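Local coordinates for aldehyde dehydrogenase family protein (Pseudomonas syringae pv. tomato, PDB 5IUV) that probably catalyses the NAD-dependent oxidation of indole-3-acetaldehyde to the auxin indole-3-acetic acid, at residues Leu107-Pro112 and Val165-Pro170. Numbering follows the deposited sequence.
Sequences LDMGKP and VPWNFP. With NAD (nicotinamide-adenine-dinucleotide), chain C.
Met109 and Trp167 have the CA atoms nearest each other across the contact, 7.0 Å apart, where the C-terminal end of helix 98-109 and the residues beyond it face the loop joining strand 149-164 to helix 170-183 in the Rossmann-like coenzyme domain of the aldehyde dehydrogenase fold. The contact illustrates how a helix end and the residues after it can pack behind a cofactor-binding loop. Met109 brings a folded chain, bent at chi2 (74°) and chi3 (58°), which curls its thioether end over the loop backbone. CE lies 3.4 Å from Trp167 O, a buried carbonyl oxygen without a hydrogen-bond partner, and the same methyl reaches the indole edge near the ring plane, 4.3 Å from CE3. Lower on the chain, Met109 CG packs against CG of Pro170, the first residue of helix 170-183, at 3.8 Å. The second contact is polar: Lys111, bent at chi3, sends its ammonium group to Asn168 O, NZ to O 3.0 Å, approaching in the carbonyl plane. Asn297 also donates to this oxygen, while Asp120 forms a salt bridge with NZ and would offset its charge. The lysine chain crosses the Phe169 side chain at about a right angle, with NZ 3.1 Å from CD1. On the far side of this loop lies NAD. Val165 O accepts a hydrogen bond from the ribose hydroxyl O3B, whereas Asn168, an indoleacetate-binding residue, turns its amide to the nicotinamide ring and donates from ND2 to Glu300 O. Across the indole from Met109, Trp167 NE1 makes a weak, bent hydrogen bond to the pyrophosphate oxygen O1N of NAD, 3.0 Å long with an N-H...O angle of 137°.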
loop_
_atom_site.group_PDB
_atom_site.type_symbol
_atom_site.label_atom_id
_atom_site.label_comp_id
_atom_site.label_asym_id
_atom_site.label_seq_id
_atom_site.Cartn_x
_atom_site.Cartn_y
_atom_site.Cartn_z
ATOM N N LEU A 107 4.900 19.938 -37.678
ATOM C CA LEU A 107 4.595 21.196 -38.356
ATOM C C LEU A 107 4.354 22.331 -37.362
ATOM O O LEU A 107 4.749 23.471 -37.601
ATOM C CB LEU A 107 3.374 21.033 -39.269
ATOM C CG LEU A 107 3.569 20.111 -40.474
ATOM C CD1 LEU A 107 2.248 19.882 -41.190
ATOM C CD2 LEU A 107 4.618 20.700 -41.420
ATOM N N ASP A 108 3.713 22.011 -36.244
ATOM C CA ASP A 108 3.300 23.027 -35.277
ATOM C C ASP A 108 4.487 23.638 -34.533
ATOM O O ASP A 108 4.583 24.858 -34.399
ATOM C CB ASP A 108 2.316 22.418 -34.278
ATOM C CG ASP A 108 1.391 23.436 -33.660
ATOM O OD1 ASP A 108 1.584 24.660 -33.868
ATOM O OD2 ASP A 108 0.474 22.994 -32.937
ATOM N N MET A 109 5.393 22.799 -34.038
ATOM C CA MET A 109 6.460 23.325 -33.192
ATOM C C MET A 109 7.870 22.861 -33.571
ATOM O O MET A 109 8.831 23.170 -32.871
ATOM C CB MET A 109 6.162 22.992 -31.720
ATOM C CG MET A 109 5.792 21.538 -31.444
ATOM S SD MET A 109 7.210 20.436 -31.541
ATOM C CE MET A 109 8.293 21.153 -30.300
ATOM N N GLY A 110 7.989 22.115 -34.666
ATOM C CA GLY A 110 9.280 21.932 -35.304
ATOM C C GLY A 110 10.146 20.733 -34.966
ATOM O O GLY A 110 11.253 20.631 -35.483
ATOM N N LYS A 111 9.679 19.820 -34.119
ATOM C CA LYS A 111 10.523 18.678 -33.761
ATOM C C LYS A 111 10.564 17.667 -34.919
ATOM O O LYS A 111 9.651 17.632 -35.741
ATOM C CB LYS A 111 10.039 18.022 -32.459
ATOM C CG LYS A 111 8.806 17.160 -32.593
ATOM C CD LYS A 111 8.546 16.410 -31.294
ATOM C CE LYS A 111 8.395 17.376 -30.128
ATOM N NZ LYS A 111 8.515 16.687 -28.827
ATOM N N PRO A 112 11.640 16.865 -35.007
ATOM C CA PRO A 112 11.780 15.923 -36.125
ATOM C C PRO A 112 10.622 14.935 -36.202
ATOM O O PRO A 112 10.146 14.477 -35.165
ATOM C CB PRO A 112 13.096 15.199 -35.811
ATOM C CG PRO A 112 13.856 16.155 -34.946
ATOM C CD PRO A 112 12.802 16.812 -34.100
ATOM N N VAL A 165 -0.723 23.525 -20.485
ATOM C CA VAL A 165 0.448 22.765 -20.922
ATOM C C VAL A 165 1.318 23.559 -21.910
ATOM O O VAL A 165 0.848 24.523 -22.518
ATOM C CB VAL A 165 0.012 21.418 -21.547
ATOM C CG1 VAL A 165 -0.664 20.543 -20.484
ATOM C CG2 VAL A 165 -0.915 21.644 -22.734
ATOM N N PRO A 166 2.600 23.168 -22.050
ATOM C CA PRO A 166 3.543 23.917 -22.881
ATOM C C PRO A 166 3.676 23.361 -24.292
ATOM O O PRO A 166 2.934 22.457 -24.683
ATOM C CB PRO A 166 4.857 23.752 -22.121
ATOM C CG PRO A 166 4.766 22.336 -21.628
ATOM C CD PRO A 166 3.293 22.095 -21.309
ATOM N N TRP A 167 4.650 23.877 -25.032
ATOM C CA TRP A 167 4.770 23.571 -26.455
ATOM C C TRP A 167 5.861 22.558 -26.808
ATOM O O TRP A 167 5.962 22.155 -27.963
ATOM C CB TRP A 167 5.017 24.868 -27.237
ATOM C CG TRP A 167 6.165 25.675 -26.689
ATOM C CD1 TRP A 167 6.083 26.759 -25.863
ATOM C CD2 TRP A 167 7.563 25.445 -26.911
ATOM N NE1 TRP A 167 7.342 27.228 -25.570
ATOM C CE2 TRP A 167 8.268 26.435 -26.194
ATOM C CE3 TRP A 167 8.286 24.501 -27.644
ATOM C CZ2 TRP A 167 9.657 26.508 -26.190
ATOM C CZ3 TRP A 167 9.669 24.569 -27.633
ATOM C CH2 TRP A 167 10.340 25.571 -26.917
ATOM N N ASN A 168 6.682 22.138 -25.842
ATOM C CA ASN A 168 7.853 21.338 -26.210
ATOM C C ASN A 168 7.520 19.860 -26.425
ATOM O O ASN A 168 8.151 19.198 -27.251
ATOM C CB ASN A 168 8.969 21.487 -25.174
ATOM C CG ASN A 168 8.600 20.917 -23.821
ATOM O OD1 ASN A 168 7.460 21.041 -23.367
ATOM N ND2 ASN A 168 9.569 20.288 -23.164
ATOM N N PHE A 169 6.538 19.353 -25.685
ATOM C CA PHE A 169 5.941 18.045 -25.959
ATOM C C PHE A 169 4.420 18.179 -25.890
ATOM O O PHE A 169 3.809 17.700 -24.935
ATOM C CB PHE A 169 6.400 16.980 -24.956
ATOM C CG PHE A 169 7.868 16.674 -24.997
ATOM C CD1 PHE A 169 8.367 15.708 -25.855
ATOM C CD2 PHE A 169 8.747 17.314 -24.136
ATOM C CE1 PHE A 169 9.723 15.414 -25.882
ATOM C CE2 PHE A 169 10.100 17.017 -24.152
ATOM C CZ PHE A 169 10.587 16.065 -25.025
ATOM N N PRO A 170 3.807 18.821 -26.898
ATOM C CA PRO A 170 2.401 19.247 -26.806
ATOM C C PRO A 170 1.435 18.110 -26.486
ATOM O O PRO A 170 0.689 18.190 -25.505
ATOM C CB PRO A 170 2.108 19.817 -28.205
ATOM C CG PRO A 170 3.437 20.195 -28.748
ATOM C CD PRO A 170 4.413 19.192 -28.191
HETATM P PA NAD C . 5.172 29.227 -20.164
HETATM O O1A NAD C . 5.341 29.323 -18.696
HETATM O O2A NAD C . 5.463 30.515 -20.908
HETATM O O5B NAD C . 3.710 28.745 -20.514
HETATM C C5B NAD C . 3.198 27.410 -20.320
HETATM C C4B NAD C . 1.710 27.468 -20.558
HETATM O O4B NAD C . 1.131 28.451 -19.674
HETATM C C3B NAD C . 1.232 27.834 -21.967
HETATM O O3B NAD C . 0.055 27.110 -22.307
HETATM C C2B NAD C . 0.933 29.330 -21.846
HETATM O O2B NAD C . -0.016 29.773 -22.811
HETATM C C1B NAD C . 0.392 29.395 -20.420
HETATM N N9A NAD C . 0.475 30.686 -19.744
HETATM C C8A NAD C . 1.349 31.711 -19.992
HETATM N N7A NAD C . 1.124 32.793 -19.286
HETATM C C5A NAD C . 0.033 32.446 -18.495
HETATM C C6A NAD C . -0.664 33.141 -17.485
HETATM N N6A NAD C . -0.407 34.406 -17.134
HETATM N N1A NAD C . -1.668 32.485 -16.854
HETATM C C2A NAD C . -1.958 31.235 -17.229
HETATM N N3A NAD C . -1.382 30.487 -18.174
HETATM C C4A NAD C . -0.376 31.152 -18.769
HETATM O O3 NAD C . 6.150 28.087 -20.731
HETATM P PN NAD C . 6.490 27.543 -22.202
HETATM O O1N NAD C . 7.381 28.549 -22.828
HETATM O O2N NAD C . 5.227 27.177 -22.884
HETATM O O5D NAD C . 7.255 26.173 -21.899
HETATM C C5D NAD C . 8.657 26.133 -21.553
HETATM C C4D NAD C . 8.768 25.888 -20.069
HETATM O O4D NAD C . 8.122 24.636 -19.739
HETATM C C3D NAD C . 10.190 25.746 -19.541
HETATM O O3D NAD C . 10.346 26.517 -18.354
HETATM C C2D NAD C . 10.285 24.239 -19.276
HETATM O O2D NAD C . 11.196 23.835 -18.258
HETATM C C1D NAD C . 8.849 23.897 -18.818
HETATM N N1N NAD C . 8.568 22.411 -19.001
HETATM C C2N NAD C . 8.421 21.675 -17.799
HETATM C C3N NAD C . 8.103 20.326 -17.856
HETATM C C7N NAD C . 8.004 19.466 -16.622
HETATM O O7N NAD C . 8.393 19.912 -15.522
HETATM N N7N NAD C . 7.609 18.225 -16.774
HETATM C C4N NAD C . 7.956 19.723 -19.107
HETATM C C5N NAD C . 8.138 20.459 -20.273
HETATM C C6N NAD C . 8.439 21.809 -20.198
#